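Local atomic coordinates of protein yesU (Bacillus subtilis, PDB entry 1OQ1), a protein that is of unknown function but has a galectin-like beta-sandwich fold, which would be consistent with, though not proof of, carbohydrate binding. Residues C133-K137 and I181-D186; P60-T66 and D214-A220. All coordinates share one frame; numbering follows the deposited sequence.

Interaction 1 (C133-K137 and I181-D186); sequences CNLRK and ILEWMD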
loop_
_atom_site.group_PDB
_atom_site.type_symbol
_atom_site.label_atom_id
_atom_site.label_comp_id
_atom_site.label_asym_id
_atom_site.label_seq_id
_atom_site.Cartn_x
_atom_site.Cartn_y
_atom_site.Cartn_z
ATOM N N CYS A 133 7.139 4.305 -9.596
ATOM C CA CYS A 133 6.522 3.944 -8.327
ATOM C C CYS A 133 7.206 4.913 -7.374
ATOM O O CYS A 133 8.420 5.099 -7.457
ATOM C CB CYS A 133 6.863 2.510 -7.925
ATOM S SG CYS A 133 6.174 1.238 -9.002
ATOM N N ASN A 134 6.443 5.528 -6.477
ATOM C CA ASN A 134 7.006 6.508 -5.543
ATOM C C ASN A 134 6.779 6.135 -4.080
ATOM O O ASN A 134 5.707 5.659 -3.721
ATOM C CB ASN A 134 6.374 7.888 -5.789
ATOM C CG ASN A 134 6.597 8.404 -7.206
ATOM O OD1 ASN A 134 7.204 7.735 -8.045
ATOM N ND2 ASN A 134 6.099 9.605 -7.475
ATOM N N LEU A 135 7.789 6.357 -3.240
ATOM C CA LEU A 135 7.671 6.085 -1.803
ATOM C C LEU A 135 7.714 7.408 -1.045
ATOM O O LEU A 135 8.652 8.187 -1.204
ATOM C CB LEU A 135 8.821 5.207 -1.301
ATOM C CG LEU A 135 8.826 5.005 0.226
ATOM C CD1 LEU A 135 7.667 4.092 0.630
ATOM C CD2 LEU A 135 10.155 4.396 0.674
ATOM N N ARG A 136 6.696 7.666 -0.231
ATOM C CA ARG A 136 6.659 8.895 0.558
ATOM C C ARG A 136 6.492 8.577 2.034
ATOM O O ARG A 136 6.025 7.494 2.393
ATOM C CB ARG A 136 5.515 9.806 0.099
ATOM C CG ARG A 136 5.776 10.499 -1.238
ATOM C CD ARG A 136 4.707 11.540 -1.544
ATOM N NE ARG A 136 4.839 12.093 -2.893
ATOM C CZ ARG A 136 5.625 13.112 -3.229
ATOM N NH1 ARG A 136 6.369 13.727 -2.318
ATOM N NH2 ARG A 136 5.675 13.515 -4.493
ATOM N N LYS A 137 6.890 9.523 2.878
ATOM C CA LYS A 137 6.777 9.373 4.325
ATOM C C LYS A 137 6.001 10.560 4.884
ATOM O O LYS A 137 6.340 11.719 4.617
ATOM C CB LYS A 137 8.161 9.320 4.974
ATOM C CG LYS A 137 8.120 9.088 6.482
ATOM C CD LYS A 137 9.494 9.252 7.116
ATOM C CE LYS A 137 9.471 8.886 8.598
ATOM N NZ LYS A 137 10.795 9.131 9.241
ATOM N N ILE A 181 12.502 -2.650 -7.471
ATOM C CA ILE A 181 11.946 -1.416 -8.018
ATOM C C ILE A 181 12.567 -0.195 -7.353
ATOM O O ILE A 181 12.979 0.751 -8.028
ATOM C CB ILE A 181 10.409 -1.386 -7.824
ATOM C CG1 ILE A 181 9.778 -2.568 -8.558
ATOM C CG2 ILE A 181 9.826 -0.062 -8.339
ATOM C CD1 ILE A 181 10.071 -2.577 -10.051
ATOM N N LEU A 182 12.622 -0.210 -6.025
ATOM C CA LEU A 182 13.223 0.891 -5.284
ATOM C C LEU A 182 13.595 0.420 -3.888
ATOM O O LEU A 182 13.104 -0.608 -3.425
ATOM C CB LEU A 182 12.252 2.084 -5.196
ATOM C CG LEU A 182 10.905 1.944 -4.471
ATOM C CD1 LEU A 182 11.104 1.927 -2.959
ATOM C CD2 LEU A 182 10.014 3.116 -4.849
ATOM N N GLU A 183 14.479 1.160 -3.229
ATOM C CA GLU A 183 14.876 0.824 -1.870
ATOM C C GLU A 183 15.247 2.118 -1.153
ATOM O O GLU A 183 15.622 3.101 -1.792
ATOM C CB GLU A 183 16.034 -0.183 -1.858
ATOM C CG GLU A 183 17.420 0.371 -2.087
ATOM C CD GLU A 183 18.487 -0.702 -1.908
ATOM O OE1 GLU A 183 19.685 -0.359 -1.843
ATOM O OE2 GLU A 183 18.125 -1.894 -1.837
ATOM N N TRP A 184 15.134 2.123 0.169
ATOM C CA TRP A 184 15.406 3.333 0.928
ATOM C C TRP A 184 15.848 3.035 2.347
ATOM O O TRP A 184 15.426 2.045 2.943
ATOM C CB TRP A 184 14.132 4.180 0.962
ATOM C CG TRP A 184 14.224 5.455 1.738
ATOM C CD1 TRP A 184 15.069 6.501 1.502
ATOM C CD2 TRP A 184 13.378 5.859 2.821
ATOM N NE1 TRP A 184 14.798 7.533 2.364
ATOM C CE2 TRP A 184 13.764 7.167 3.184
ATOM C CE3 TRP A 184 12.329 5.242 3.517
ATOM C CZ2 TRP A 184 13.133 7.876 4.213
ATOM C CZ3 TRP A 184 11.701 5.950 4.542
ATOM C CH2 TRP A 184 12.106 7.252 4.877
HETATM N N MSE A 185 16.717 3.886 2.881
HETATM C CA MSE A 185 17.176 3.728 4.258
HETATM C C MSE A 185 16.965 5.055 4.967
HETATM O O MSE A 185 17.706 6.015 4.741
HETATM C CB MSE A 185 18.658 3.342 4.317
HETATM C CG MSE A 185 19.208 3.189 5.739
HETATM SE SE MSE A 185 18.367 1.769 6.780
HETATM C CE MSE A 185 19.366 0.266 6.092
ATOM N N ASP A 186 15.935 5.101 5.805
ATOM C CA ASP A 186 15.589 6.288 6.578
ATOM C C ASP A 186 16.651 6.442 7.663
ATOM O O ASP A 186 16.867 5.513 8.436
ATOM C CB ASP A 186 14.216 6.089 7.230
ATOM C CG ASP A 186 13.680 7.352 7.884
ATOM O OD1 ASP A 186 14.428 8.345 7.988
ATOM O OD2 ASP A 186 12.502 7.346 8.296
#
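C133-K137 and I181-D186 pass each other as strands of two different sheets, their axes 8.0 Å apart at closest approach and their N-to-C directions only 18° apart, and the layer between them is made of side chains. At the start, the CG2 methyl of I181 lies against C133 SG at 3.9 Å. L182 follows with its CD2 methyl set against the backbone, 3.6 Å from C133 O, and near the CB of L135. Both I181 and L182 point toward the other strand because they form a classic beta bulge opposite F174, which breaks the usual alternation. In the middle, L135 and W184 cross at about a right angle: L135 CD2 approaches the indole obliquely, 3.7 Å from W184 CE3. With its CG anti to the backbone N (chi1 178°), W184 points across toward the other strand, and its CH2 edge meets K137 CD, near the ring plane, at 4.0 Å. The backbone N of D186 lies over the centre of one indole face. Past the ring, the extended K137 chain delivers NZ to D186 OD2, a salt bridge whose 2.6 Å hydrogen bond uses the syn lone pair of OD2. NZ also donates to the carbonyls of Y191 and P193, while G188 N holds D186 OD1, so this buried ion pair is fixed from both sides and probably stays charged. Nonpolar side chains along most of the interface and one ion pair at its end join two facing sheets, the packing of a concanavalin-type beta sandwich.

Interaction 2 (P60-T66 and D214-A220); sequences PDGIIVT and DFAVHQA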
loop_
_atom_site.group_PDB
_atom_site.type_symbol
_atom_site.label_atom_id
_atom_site.label_comp_id
_atom_site.label_asym_id
_atom_site.label_seq_id
_atom_site.Cartn_x
_atom_site.Cartn_y
_atom_site.Cartn_z
ATOM N N PRO A 60 3.824 -5.587 13.260
ATOM C CA PRO A 60 5.069 -5.118 13.867
ATOM C C PRO A 60 6.047 -4.630 12.804
ATOM O O PRO A 60 5.779 -4.717 11.602
ATOM C CB PRO A 60 5.582 -6.361 14.577
ATOM C CG PRO A 60 5.188 -7.448 13.610
ATOM C CD PRO A 60 3.761 -7.060 13.260
ATOM N N ASP A 61 7.174 -4.097 13.259
ATOM C CA ASP A 61 8.213 -3.642 12.350
ATOM C C ASP A 61 8.946 -4.929 11.963
ATOM O O ASP A 61 8.744 -5.966 12.596
ATOM C CB ASP A 61 9.161 -2.695 13.086
ATOM C CG ASP A 61 10.037 -1.891 12.148
ATOM O OD1 ASP A 61 10.045 -2.170 10.927
ATOM O OD2 ASP A 61 10.722 -0.974 12.646
ATOM N N GLY A 62 9.787 -4.871 10.936
ATOM C CA GLY A 62 10.535 -6.049 10.525
ATOM C C GLY A 62 9.657 -7.102 9.880
ATOM O O GLY A 62 9.554 -8.231 10.366
ATOM N N ILE A 63 9.041 -6.739 8.763
ATOM C CA ILE A 63 8.141 -7.645 8.068
ATOM C C ILE A 63 8.308 -7.608 6.558
ATOM O O ILE A 63 8.883 -6.674 6.005
ATOM C CB ILE A 63 6.669 -7.284 8.371
ATOM C CG1 ILE A 63 6.428 -5.806 8.033
ATOM C CG2 ILE A 63 6.344 -7.572 9.837
ATOM C CD1 ILE A 63 4.968 -5.363 8.098
ATOM N N ILE A 64 7.796 -8.643 5.902
ATOM C CA ILE A 64 7.814 -8.730 4.450
ATOM C C ILE A 64 6.345 -8.883 4.064
ATOM O O ILE A 64 5.677 -9.826 4.490
ATOM C CB ILE A 64 8.640 -9.930 3.959
ATOM C CG1 ILE A 64 10.111 -9.738 4.357
ATOM C CG2 ILE A 64 8.517 -10.061 2.442
ATOM C CD1 ILE A 64 11.033 -10.847 3.892
ATOM N N VAL A 65 5.853 -7.927 3.279
ATOM C CA VAL A 65 4.455 -7.892 2.853
ATOM C C VAL A 65 4.320 -8.298 1.393
ATOM O O VAL A 65 4.995 -7.745 0.526
ATOM C CB VAL A 65 3.871 -6.466 3.035
ATOM C CG1 VAL A 65 2.389 -6.452 2.674
ATOM C CG2 VAL A 65 4.078 -5.996 4.467
ATOM N N THR A 66 3.441 -9.258 1.129
ATOM C CA THR A 66 3.228 -9.740 -0.226
ATOM C C THR A 66 1.749 -9.807 -0.598
ATOM O O THR A 66 0.877 -9.976 0.263
ATOM C CB THR A 66 3.834 -11.151 -0.417
ATOM O OG1 THR A 66 3.297 -12.042 0.571
ATOM C CG2 THR A 66 5.354 -11.104 -0.289
ATOM N N ASP A 214 -4.384 -13.117 -2.098
ATOM C CA ASP A 214 -3.343 -13.622 -1.200
ATOM C C ASP A 214 -2.433 -12.592 -0.546
ATOM O O ASP A 214 -1.230 -12.546 -0.818
ATOM C CB ASP A 214 -2.480 -14.651 -1.941
ATOM C CG ASP A 214 -3.306 -15.764 -2.567
ATOM O OD1 ASP A 214 -4.343 -16.141 -1.983
ATOM O OD2 ASP A 214 -2.910 -16.268 -3.640
ATOM N N PHE A 215 -3.017 -11.782 0.327
ATOM C CA PHE A 215 -2.301 -10.750 1.064
ATOM C C PHE A 215 -1.687 -11.411 2.304
ATOM O O PHE A 215 -2.404 -11.957 3.145
ATOM C CB PHE A 215 -3.298 -9.653 1.450
ATOM C CG PHE A 215 -2.782 -8.663 2.456
ATOM C CD1 PHE A 215 -1.524 -8.087 2.317
ATOM C CD2 PHE A 215 -3.586 -8.270 3.522
ATOM C CE1 PHE A 215 -1.072 -7.132 3.224
ATOM C CE2 PHE A 215 -3.146 -7.314 4.438
ATOM C CZ PHE A 215 -1.882 -6.743 4.287
ATOM N N ALA A 216 -0.363 -11.369 2.416
ATOM C CA ALA A 216 0.300 -12.001 3.557
ATOM C C ALA A 216 1.411 -11.153 4.154
ATOM O O ALA A 216 1.995 -10.312 3.474
ATOM C CB ALA A 216 0.858 -13.352 3.136
ATOM N N VAL A 217 1.689 -11.391 5.433
ATOM C CA VAL A 217 2.742 -10.686 6.156
ATOM C C VAL A 217 3.598 -11.718 6.895
ATOM O O VAL A 217 3.087 -12.500 7.698
ATOM C CB VAL A 217 2.156 -9.689 7.196
ATOM C CG1 VAL A 217 3.282 -8.929 7.886
ATOM C CG2 VAL A 217 1.209 -8.718 6.517
ATOM N N HIS A 218 4.895 -11.725 6.607
ATOM C CA HIS A 218 5.828 -12.645 7.253
ATOM C C HIS A 218 6.889 -11.843 7.997
ATOM O O HIS A 218 7.101 -10.662 7.715
ATOM C CB HIS A 218 6.535 -13.524 6.210
ATOM C CG HIS A 218 5.648 -14.539 5.555
ATOM N ND1 HIS A 218 5.650 -15.873 5.910
ATOM C CD2 HIS A 218 4.742 -14.419 4.556
ATOM C CE1 HIS A 218 4.787 -16.529 5.154
ATOM N NE2 HIS A 218 4.223 -15.671 4.325
ATOM N N GLN A 219 7.555 -12.487 8.949
ATOM C CA GLN A 219 8.625 -11.838 9.698
ATOM C C GLN A 219 9.770 -11.633 8.711
ATOM O O GLN A 219 10.018 -12.492 7.866
ATOM C CB GLN A 219 9.111 -12.745 10.831
ATOM C CG GLN A 219 8.235 -12.780 12.065
ATOM C CD GLN A 219 8.381 -11.530 12.908
ATOM O OE1 GLN A 219 9.495 -11.067 13.161
ATOM N NE2 GLN A 219 7.258 -10.982 13.359
ATOM N N ALA A 220 10.460 -10.500 8.801
ATOM C CA ALA A 220 11.586 -10.244 7.907
ATOM C C ALA A 220 12.858 -10.766 8.564
ATOM O O ALA A 220 13.183 -10.382 9.687
ATOM C CB ALA A 220 11.719 -8.748 7.627
HETATM O O HOH W 1 8.966 -8.641 13.514
HETATM O O HOH W 2 1.341 -13.376 -0.688
#
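P60 meets Q219 where the turn before strand 63-73 runs into an antiparallel pairing with D214-A220, inside one sheet of the beta sandwich. The proline CG lies 4.1 Å from Q219 NE2, the two side chains crossing at about a right angle. D61 points away from the partner strand, and its OD1 takes the N-H of G62, forms a salt bridge with K167 and accepts K169 N. G62 has positive phi, and with I63 it makes a G1 beta bulge opposite K167. Its carbonyl accepts A220 N at 2.9 Å from well above the carbonyl plane, 51° out of it, and A220 CB packs close to that same carbonyl. I63 is paired with Q219, but their side chains diverge; its CB instead meets V217 CG1, diagonally across the strands, at 3.8 Å. I64 and H218 form a hydrogen-bonded pair through two backbone bonds, and I64 CG1 reaches A220 CB at 3.8 Å, on the sheet face that also carries T66, A216 and H218. V65 belongs to the opposite face, which looks into the sandwich, and pairs there with V217 as a non-hydrogen-bonded pair. Its CG1 comes into the plane of the F215 ring at the edge, 3.6 Å from CE1. The ring also packs edge-to-face with F202, and both V65 and F215 touch I200, so the far sheet meets this pair directly. T66 closes the walk with a second hydrogen-bonded pair, to A216, whose two backbone bonds run nearly straight. Beside it a water lies 2.7 Å from T66 OG1 and gives a hydrogen bond of 2.7 Å to D214 O.

From the N terminus, the chain first reaches 60-66, the start of strand 63-73, whose partner 214-220 comes only near the C-terminal end; interaction 2 therefore closes the longer loop, with 147 residues between its segments. Interaction 1 falls wholly within that loop: segment 133-137 is followed, after 43 residues, by 181-186, closing the shorter loop. The two contacts nest and do not cross. Interaction 2 joins neighbouring strands within one sheet, whereas interaction 1 ties an end of that sheet, strand 179-185, to the facing sheet. Within that sheet strands 161-168 and 171-176 lie between 63-73 and 179-185; the centres of the two interactions are about 17 Å apart and they do not touch.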